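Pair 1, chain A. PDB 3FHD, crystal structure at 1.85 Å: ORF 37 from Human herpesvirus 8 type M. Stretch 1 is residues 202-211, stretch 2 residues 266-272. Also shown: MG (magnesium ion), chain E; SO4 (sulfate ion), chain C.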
# COMPACT_ATOMS: atom_id res chain seq x y z
N GLY A 202 -10.15 1.04 -12.74
CA GLY A 202 -9.05 1.47 -11.86
C GLY A 202 -9.28 1.19 -10.38
O GLY A 202 -9.01 0.09 -9.90
N LEU A 203 -9.79 2.19 -9.65
CA LEU A 203 -10.28 1.96 -8.29
C LEU A 203 -11.59 1.15 -8.28
O LEU A 203 -11.81 0.35 -7.37
CB LEU A 203 -10.43 3.27 -7.49
CG LEU A 203 -11.09 3.30 -6.09
CD1 LEU A 203 -10.94 1.99 -5.25
CD2 LEU A 203 -10.57 4.49 -5.26
N ARG A 204 -12.44 1.35 -9.29
CA ARG A 204 -13.64 0.55 -9.44
C ARG A 204 -13.28 -0.95 -9.52
O ARG A 204 -13.80 -1.75 -8.74
CB ARG A 204 -14.44 0.99 -10.67
N CYS A 205 -12.38 -1.30 -10.44
CA CYS A 205 -11.95 -2.68 -10.60
C CYS A 205 -11.26 -3.26 -9.35
O CYS A 205 -11.51 -4.41 -8.99
CB CYS A 205 -11.08 -2.83 -11.84
SG CYS A 205 -12.12 -2.71 -13.35
N GLU A 206 -10.41 -2.47 -8.68
CA GLU A 206 -9.82 -2.92 -7.42
C GLU A 206 -10.86 -3.31 -6.39
O GLU A 206 -10.69 -4.32 -5.71
CB GLU A 206 -8.80 -1.92 -6.85
CG GLU A 206 -7.53 -1.97 -7.69
CD GLU A 206 -6.31 -1.38 -6.98
OE1 GLU A 206 -6.38 -1.16 -5.74
OE2 GLU A 206 -5.29 -1.17 -7.69
N GLU A 207 -11.95 -2.54 -6.31
CA GLU A 207 -13.03 -2.86 -5.37
C GLU A 207 -13.70 -4.18 -5.72
O GLU A 207 -14.14 -4.91 -4.81
CB GLU A 207 -14.11 -1.75 -5.34
CG GLU A 207 -13.73 -0.50 -4.57
CD GLU A 207 -13.31 -0.79 -3.14
OE1 GLU A 207 -14.11 -1.41 -2.38
OE2 GLU A 207 -12.19 -0.38 -2.77
N VAL A 208 -13.79 -4.49 -7.02
CA VAL A 208 -14.37 -5.76 -7.43
C VAL A 208 -13.50 -6.91 -6.95
O VAL A 208 -14.03 -7.91 -6.42
CB VAL A 208 -14.62 -5.84 -8.96
CG1 VAL A 208 -14.88 -7.28 -9.38
CG2 VAL A 208 -15.81 -4.97 -9.33
N VAL A 209 -12.19 -6.79 -7.14
CA VAL A 209 -11.30 -7.83 -6.65
C VAL A 209 -11.40 -8.02 -5.12
O VAL A 209 -11.40 -9.16 -4.64
CB VAL A 209 -9.83 -7.64 -7.08
CG1 VAL A 209 -8.93 -8.77 -6.49
CG2 VAL A 209 -9.72 -7.59 -8.61
N LYS A 210 -11.49 -6.92 -4.36
CA LYS A 210 -11.70 -7.03 -2.89
C LYS A 210 -12.92 -7.87 -2.57
O LYS A 210 -12.86 -8.75 -1.71
CB LYS A 210 -11.91 -5.67 -2.22
CG LYS A 210 -10.71 -4.80 -2.19
CD LYS A 210 -10.84 -3.63 -1.23
CE LYS A 210 -9.84 -2.56 -1.69
NZ LYS A 210 -9.49 -1.51 -0.70
N THR A 211 -14.03 -7.57 -3.26
CA THR A 211 -15.27 -8.37 -3.09
C THR A 211 -15.09 -9.87 -3.37
O THR A 211 -15.64 -10.71 -2.63
CB THR A 211 -16.43 -7.83 -3.93
OG1 THR A 211 -16.56 -6.43 -3.68
CG2 THR A 211 -17.77 -8.52 -3.52
N GLU A 266 -2.09 -7.50 -1.83
CA GLU A 266 -1.96 -6.33 -2.68
C GLU A 266 -2.71 -6.63 -4.01
O GLU A 266 -2.40 -7.59 -4.67
CB GLU A 266 -0.49 -6.03 -2.92
CG GLU A 266 -0.20 -4.92 -3.93
CD GLU A 266 -0.91 -3.58 -3.64
OE1 GLU A 266 -0.99 -3.11 -2.46
OE2 GLU A 266 -1.34 -2.97 -4.62
N ILE A 267 -3.68 -5.79 -4.36
CA ILE A 267 -4.56 -6.06 -5.51
C ILE A 267 -4.07 -5.29 -6.75
O ILE A 267 -3.75 -4.12 -6.63
CB ILE A 267 -6.03 -5.71 -5.16
CG1 ILE A 267 -6.59 -6.72 -4.17
CG2 ILE A 267 -6.94 -5.59 -6.45
CD1 ILE A 267 -7.77 -6.23 -3.39
N LYS A 268 -3.95 -5.95 -7.91
CA LYS A 268 -3.59 -5.28 -9.18
C LYS A 268 -4.62 -5.70 -10.25
O LYS A 268 -5.14 -6.80 -10.18
CB LYS A 268 -2.20 -5.71 -9.68
CG LYS A 268 -1.06 -5.44 -8.70
CD LYS A 268 -0.92 -3.93 -8.49
CE LYS A 268 0.12 -3.63 -7.42
NZ LYS A 268 0.09 -2.21 -7.02
N CYS A 269 -4.92 -4.83 -11.20
CA CYS A 269 -5.80 -5.22 -12.31
C CYS A 269 -5.03 -5.13 -13.61
O CYS A 269 -4.19 -4.22 -13.76
CB CYS A 269 -7.06 -4.36 -12.33
SG CYS A 269 -7.96 -4.37 -10.80
N ARG A 270 -5.26 -6.07 -14.52
CA ARG A 270 -4.51 -6.12 -15.79
C ARG A 270 -5.32 -5.60 -16.96
O ARG A 270 -5.93 -6.38 -17.67
CB ARG A 270 -4.14 -7.56 -16.10
CG ARG A 270 -3.41 -8.25 -14.99
CD ARG A 270 -1.96 -8.08 -15.21
NE ARG A 270 -1.60 -6.72 -14.91
CZ ARG A 270 -0.43 -6.17 -15.20
NH1 ARG A 270 0.49 -6.88 -15.83
NH2 ARG A 270 -0.20 -4.91 -14.86
N PHE A 271 -5.32 -4.28 -17.17
CA PHE A 271 -6.20 -3.73 -18.18
C PHE A 271 -5.80 -4.06 -19.62
O PHE A 271 -6.66 -4.02 -20.51
CB PHE A 271 -6.40 -2.25 -17.96
CG PHE A 271 -7.12 -1.94 -16.67
CD1 PHE A 271 -8.29 -2.65 -16.31
CD2 PHE A 271 -6.64 -0.95 -15.80
CE1 PHE A 271 -8.95 -2.38 -15.13
CE2 PHE A 271 -7.30 -0.68 -14.61
CZ PHE A 271 -8.46 -1.39 -14.28
N LYS A 272 -4.54 -4.45 -19.85
CA LYS A 272 -4.12 -4.83 -21.22
C LYS A 272 -4.88 -6.05 -21.72
O LYS A 272 -4.89 -6.31 -22.91
CB LYS A 272 -2.63 -5.20 -21.29
CG LYS A 272 -1.60 -4.08 -21.11
CD LYS A 272 -0.14 -4.68 -21.17
CE LYS A 272 0.15 -5.68 -20.02
NZ LYS A 272 1.62 -6.05 -19.82
MG MG E . -3.46 -2.15 -5.33
S SO4 C . -2.10 -3.16 -17.47
O1 SO4 C . -2.48 -2.25 -18.56
O2 SO4 C . -2.22 -4.56 -17.89
O3 SO4 C . -0.71 -2.89 -17.12
O4 SO4 C . -2.95 -2.86 -16.31
O HOH W 1 -4.30 -1.84 -10.56

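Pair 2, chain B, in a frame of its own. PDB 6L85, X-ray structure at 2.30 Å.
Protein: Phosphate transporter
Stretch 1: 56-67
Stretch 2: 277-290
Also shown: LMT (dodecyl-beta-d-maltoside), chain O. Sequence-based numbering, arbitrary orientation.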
# COMPACT_ATOMS: atom_id res chain seq x y z
N PHE B 56 4.11 -3.76 10.10
CA PHE B 56 5.39 -3.85 10.79
C PHE B 56 5.31 -3.82 12.31
O PHE B 56 6.35 -3.86 12.95
CB PHE B 56 6.34 -2.72 10.31
CG PHE B 56 7.77 -3.15 10.15
CD1 PHE B 56 8.11 -4.16 9.26
CD2 PHE B 56 8.78 -2.55 10.90
CE1 PHE B 56 9.44 -4.59 9.12
CE2 PHE B 56 10.13 -2.97 10.77
CZ PHE B 56 10.46 -4.00 9.88
N GLY B 57 4.11 -3.80 12.91
CA GLY B 57 3.94 -3.62 14.34
C GLY B 57 4.20 -4.83 15.22
O GLY B 57 4.30 -4.66 16.45
N SER B 58 4.33 -6.04 14.67
CA SER B 58 4.44 -7.20 15.55
C SER B 58 5.82 -7.30 16.22
O SER B 58 5.94 -7.85 17.32
CB SER B 58 4.13 -8.50 14.79
OG SER B 58 5.09 -8.72 13.77
N HIS B 59 6.85 -6.74 15.58
CA HIS B 59 8.23 -6.94 16.03
C HIS B 59 8.50 -6.26 17.37
O HIS B 59 9.07 -6.88 18.28
CB HIS B 59 9.17 -6.45 14.94
CG HIS B 59 8.84 -7.00 13.59
ND1 HIS B 59 9.03 -8.33 13.27
CD2 HIS B 59 8.26 -6.42 12.51
CE1 HIS B 59 8.61 -8.54 12.03
NE2 HIS B 59 8.15 -7.40 11.55
N VAL B 60 8.08 -5.01 17.53
CA VAL B 60 8.23 -4.37 18.84
C VAL B 60 7.21 -4.92 19.84
O VAL B 60 7.47 -4.93 21.05
CB VAL B 60 8.14 -2.84 18.69
CG1 VAL B 60 8.27 -2.16 20.07
CG2 VAL B 60 9.21 -2.34 17.73
N SER B 61 6.04 -5.35 19.36
CA SER B 61 5.05 -5.97 20.25
C SER B 61 5.64 -7.19 20.98
O SER B 61 5.32 -7.43 22.15
CB SER B 61 3.80 -6.38 19.45
OG SER B 61 3.20 -5.26 18.81
N GLN B 62 6.50 -7.96 20.30
CA GLN B 62 7.17 -9.07 20.96
C GLN B 62 8.05 -8.60 22.12
O GLN B 62 8.10 -9.23 23.19
CB GLN B 62 8.00 -9.86 19.96
CG GLN B 62 7.18 -10.69 19.00
CD GLN B 62 7.92 -10.92 17.71
OE1 GLN B 62 9.16 -10.95 17.71
NE2 GLN B 62 7.18 -11.06 16.60
N THR B 63 8.76 -7.48 21.93
CA THR B 63 9.63 -6.97 22.99
C THR B 63 8.82 -6.49 24.17
O THR B 63 9.17 -6.75 25.33
CB THR B 63 10.52 -5.86 22.46
OG1 THR B 63 11.24 -6.35 21.33
CG2 THR B 63 11.51 -5.38 23.54
N ILE B 64 7.72 -5.79 23.91
CA ILE B 64 6.85 -5.39 25.02
C ILE B 64 6.35 -6.62 25.77
O ILE B 64 6.22 -6.61 27.01
CB ILE B 64 5.69 -4.51 24.53
CG1 ILE B 64 6.23 -3.20 23.94
CG2 ILE B 64 4.68 -4.22 25.65
CD1 ILE B 64 7.06 -2.36 24.89
N VAL B 65 6.07 -7.72 25.06
CA VAL B 65 5.52 -8.89 25.75
C VAL B 65 6.58 -9.54 26.65
O VAL B 65 6.28 -9.90 27.80
CB VAL B 65 4.91 -9.88 24.74
CG1 VAL B 65 4.66 -11.23 25.41
CG2 VAL B 65 3.58 -9.33 24.19
N LYS B 66 7.83 -9.69 26.19
CA LYS B 66 8.78 -10.37 27.08
C LYS B 66 10.12 -9.66 27.28
O LYS B 66 11.08 -10.31 27.70
CB LYS B 66 9.02 -11.80 26.60
CG LYS B 66 9.55 -11.92 25.19
CD LYS B 66 9.87 -13.38 24.88
CE LYS B 66 8.85 -14.32 25.52
NZ LYS B 66 9.37 -15.71 25.67
N GLY B 67 10.21 -8.35 27.08
CA GLY B 67 11.49 -7.69 27.22
C GLY B 67 11.61 -6.80 28.44
O GLY B 67 12.70 -6.30 28.75
N VAL B 277 0.98 -20.65 29.65
CA VAL B 277 2.37 -20.22 29.70
C VAL B 277 2.73 -19.54 28.39
O VAL B 277 2.42 -20.05 27.30
CB VAL B 277 3.30 -21.42 29.98
CG1 VAL B 277 4.67 -20.93 30.45
CG2 VAL B 277 2.69 -22.33 31.02
N VAL B 278 3.37 -18.38 28.48
CA VAL B 278 3.89 -17.65 27.32
C VAL B 278 4.98 -18.50 26.67
O VAL B 278 6.00 -18.79 27.31
CB VAL B 278 4.44 -16.28 27.72
CG1 VAL B 278 4.96 -15.51 26.50
CG2 VAL B 278 3.38 -15.49 28.44
N PRO B 279 4.82 -18.91 25.42
CA PRO B 279 5.76 -19.86 24.80
C PRO B 279 7.14 -19.25 24.57
O PRO B 279 7.38 -18.06 24.77
CB PRO B 279 5.10 -20.22 23.47
CG PRO B 279 4.17 -19.09 23.20
CD PRO B 279 3.67 -18.63 24.54
N LYS B 280 8.05 -20.13 24.15
CA LYS B 280 9.42 -19.75 23.84
C LYS B 280 9.43 -18.60 22.84
O LYS B 280 9.94 -17.50 23.11
CB LYS B 280 10.19 -20.95 23.29
CG LYS B 280 9.87 -22.29 23.99
CD LYS B 280 10.55 -23.49 23.31
CE LYS B 280 9.58 -24.67 23.10
NZ LYS B 280 9.72 -25.27 21.73
N THR B 281 8.85 -18.85 21.68
CA THR B 281 8.73 -17.85 20.63
C THR B 281 7.29 -17.33 20.62
O THR B 281 6.34 -18.11 20.45
CB THR B 281 9.13 -18.45 19.29
OG1 THR B 281 8.06 -19.24 18.77
CG2 THR B 281 10.35 -19.36 19.47
N VAL B 282 7.13 -16.02 20.79
CA VAL B 282 5.82 -15.38 20.88
C VAL B 282 5.31 -15.03 19.49
O VAL B 282 6.04 -14.43 18.69
CB VAL B 282 5.89 -14.13 21.77
CG1 VAL B 282 4.57 -13.35 21.73
CG2 VAL B 282 6.25 -14.50 23.19
N GLU B 283 4.07 -15.40 19.19
CA GLU B 283 3.40 -14.95 17.98
C GLU B 283 2.32 -13.95 18.38
O GLU B 283 1.42 -14.28 19.16
CB GLU B 283 2.79 -16.13 17.22
CG GLU B 283 3.63 -17.40 17.28
CD GLU B 283 2.79 -18.67 17.19
OE1 GLU B 283 1.68 -18.70 17.79
OE2 GLU B 283 3.23 -19.63 16.52
N ILE B 284 2.43 -12.72 17.88
CA ILE B 284 1.46 -11.68 18.22
C ILE B 284 0.17 -11.91 17.45
O ILE B 284 0.17 -11.89 16.21
CB ILE B 284 2.02 -10.28 17.93
CG1 ILE B 284 3.31 -10.04 18.73
CG2 ILE B 284 0.97 -9.21 18.29
CD1 ILE B 284 3.06 -9.88 20.23
N PRO B 285 -0.95 -12.14 18.14
CA PRO B 285 -2.23 -12.35 17.44
C PRO B 285 -2.63 -11.10 16.65
O PRO B 285 -2.64 -9.98 17.18
CB PRO B 285 -3.23 -12.65 18.57
CG PRO B 285 -2.37 -13.00 19.78
CD PRO B 285 -1.11 -12.19 19.61
N PHE B 286 -2.95 -11.31 15.38
CA PHE B 286 -3.26 -10.19 14.50
C PHE B 286 -4.40 -9.35 15.05
O PHE B 286 -4.44 -8.14 14.83
CB PHE B 286 -3.57 -10.68 13.09
CG PHE B 286 -2.47 -10.38 12.12
CD1 PHE B 286 -2.07 -9.06 11.91
CD2 PHE B 286 -1.80 -11.39 11.46
CE1 PHE B 286 -1.04 -8.75 11.04
CE2 PHE B 286 -0.76 -11.09 10.59
CZ PHE B 286 -0.39 -9.76 10.39
N LEU B 287 -5.33 -9.97 15.77
CA LEU B 287 -6.39 -9.21 16.42
C LEU B 287 -5.82 -8.10 17.30
O LEU B 287 -6.33 -6.97 17.29
CB LEU B 287 -7.26 -10.17 17.24
CG LEU B 287 -8.72 -9.80 17.50
CD1 LEU B 287 -9.28 -9.01 16.33
CD2 LEU B 287 -9.55 -11.06 17.73
N ALA B 288 -4.75 -8.39 18.07
CA ALA B 288 -4.11 -7.37 18.90
C ALA B 288 -3.61 -6.21 18.06
O ALA B 288 -3.79 -5.04 18.43
CB ALA B 288 -2.93 -7.97 19.70
N LEU B 289 -2.95 -6.50 16.95
CA LEU B 289 -2.39 -5.43 16.12
C LEU B 289 -3.49 -4.62 15.45
O LEU B 289 -3.35 -3.41 15.27
CB LEU B 289 -1.46 -6.02 15.07
CG LEU B 289 -0.22 -6.67 15.63
CD1 LEU B 289 0.47 -7.44 14.50
CD2 LEU B 289 0.70 -5.58 16.21
N LEU B 290 -4.59 -5.29 15.07
CA LEU B 290 -5.71 -4.61 14.41
C LEU B 290 -6.42 -3.69 15.37
O LEU B 290 -6.77 -2.55 15.01
CB LEU B 290 -6.68 -5.65 13.84
CG LEU B 290 -6.46 -6.24 12.45
CD1 LEU B 290 -5.04 -6.44 12.16
CD2 LEU B 290 -7.20 -7.57 12.37
C1' LMT O . 2.86 -12.64 7.76
C2' LMT O . 2.77 -13.14 9.18
C3' LMT O . 3.67 -14.33 9.52
C4' LMT O . 3.90 -15.24 8.34
C5' LMT O . 4.15 -14.40 7.08
C6' LMT O . 4.54 -15.29 5.92
O1' LMT O . 1.64 -11.93 7.48
O2' LMT O . 3.13 -12.10 10.07
O3' LMT O . 3.03 -15.03 10.55
O5' LMT O . 2.98 -13.65 6.79
O6' LMT O . 5.58 -16.19 6.33
C1 LMT O . 1.64 -10.53 7.82
C2 LMT O . 0.37 -9.91 7.18
C3 LMT O . 0.78 -8.62 6.43
C4 LMT O . -0.50 -7.80 6.27
C5 LMT O . -0.23 -6.71 5.21
C6 LMT O . -1.58 -6.38 4.56
C7 LMT O . -1.47 -4.96 3.96
C8 LMT O . -0.83 -5.06 2.56
C9 LMT O . -0.39 -3.64 2.13
C10 LMT O . -1.53 -2.96 1.32
C11 LMT O . -0.93 -1.77 0.56
C12 LMT O . -2.05 -0.86 0.05
O HOH W 2 4.13 -12.28 15.66

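The sharpest difference is where the isoleucine sits on the extended segment. Pair 1 has Ile A267 and then Cys A269; at the matched places pair 2 has Val B282 and then Ile B284. The large side chain and the smaller one have changed places along the segment, and the helix meets them with different atoms.

The backbones agree well, with an RMSD of 0.9 Å over 14 central residues. In each pair a helix packs against an extended segment. In pair 1, Glu A266 to Cys A269 lie in a strand; in pair 2 the matched residues, Thr B281 to Ile B284, are loop. The alternation is the same. Ile A267 and Cys A269 match Val B282 and Ile B284, and all four point toward the helix. Lys A268 and Glu B283 match between them and point away.

On the helices, Cys A205 matches Ser B61, with CA atoms 0.2 Å apart, and both point toward the partner. In pair 1 the contact is sulfur on carbon: Cys A205 CB lies 3.6 Å from Cys A269 SG. In pair 2, Ser B61 CB lies 3.7 Å from Ile B284 CD1. The serine hydroxyl does not go unpaired, since Ser B61 OG donates to Gly B57 O at 2.7 Å, one turn back.

One turn further on, valine faces the partner in both. Val A209 CB packs on Ile A267 CG2 at 3.6 Å. Val B65 has the smaller Val B282 at the matched place, with CG1 to CG1 at 4.2 Å. The larger Ile B284 replaces Cys A269, and its CD1 comes within 4.0 Å of Val B65 CG2.

Lys A210 and Lys B66 also match. Ile A267 meets the first lysine's aliphatic part, CD1 to Lys A210 CG at 3.5 Å. Val B282 CG2 does likewise with Lys B66 CE, at 3.5 Å. Lys A210 has chi1 m and then an extended chain, while Lys B66 has chi1 p and a bend at chi3. The side-chain centres end up 4.6 Å apart although the CA atoms differ by 1.3 Å. Lys A210 NZ forms a salt bridge with Glu A207 OE2 at 3.6 Å and also bonds elsewhere in the structure. Lys B66 NZ donates hydrogen bonds to Pro B279 O and to Lys B280 O, both at 3.2 Å.

Glu A206 and Gln B62 coincide closely, and each shares a water with the extended segment. Water 1 donates to Glu A206 OE2 and accepts from Cys A269 N, both at 3.1 Å. Water 2 accepts from Ile B284 N at 2.8 Å, and weakly from Gln B62 NE2 at 3.4 Å. The carboxylate accepts a hydrogen bond from its water; the amide donates one, weakly.

The ends diverge. Phe A271 points toward the helix, and Cys A205 SG sits at its ring edge, 3.7 Å from CE1. In the matched Phe B286 the CA-to-CB bond points away; the end of the side chain comes nearer but makes no contact.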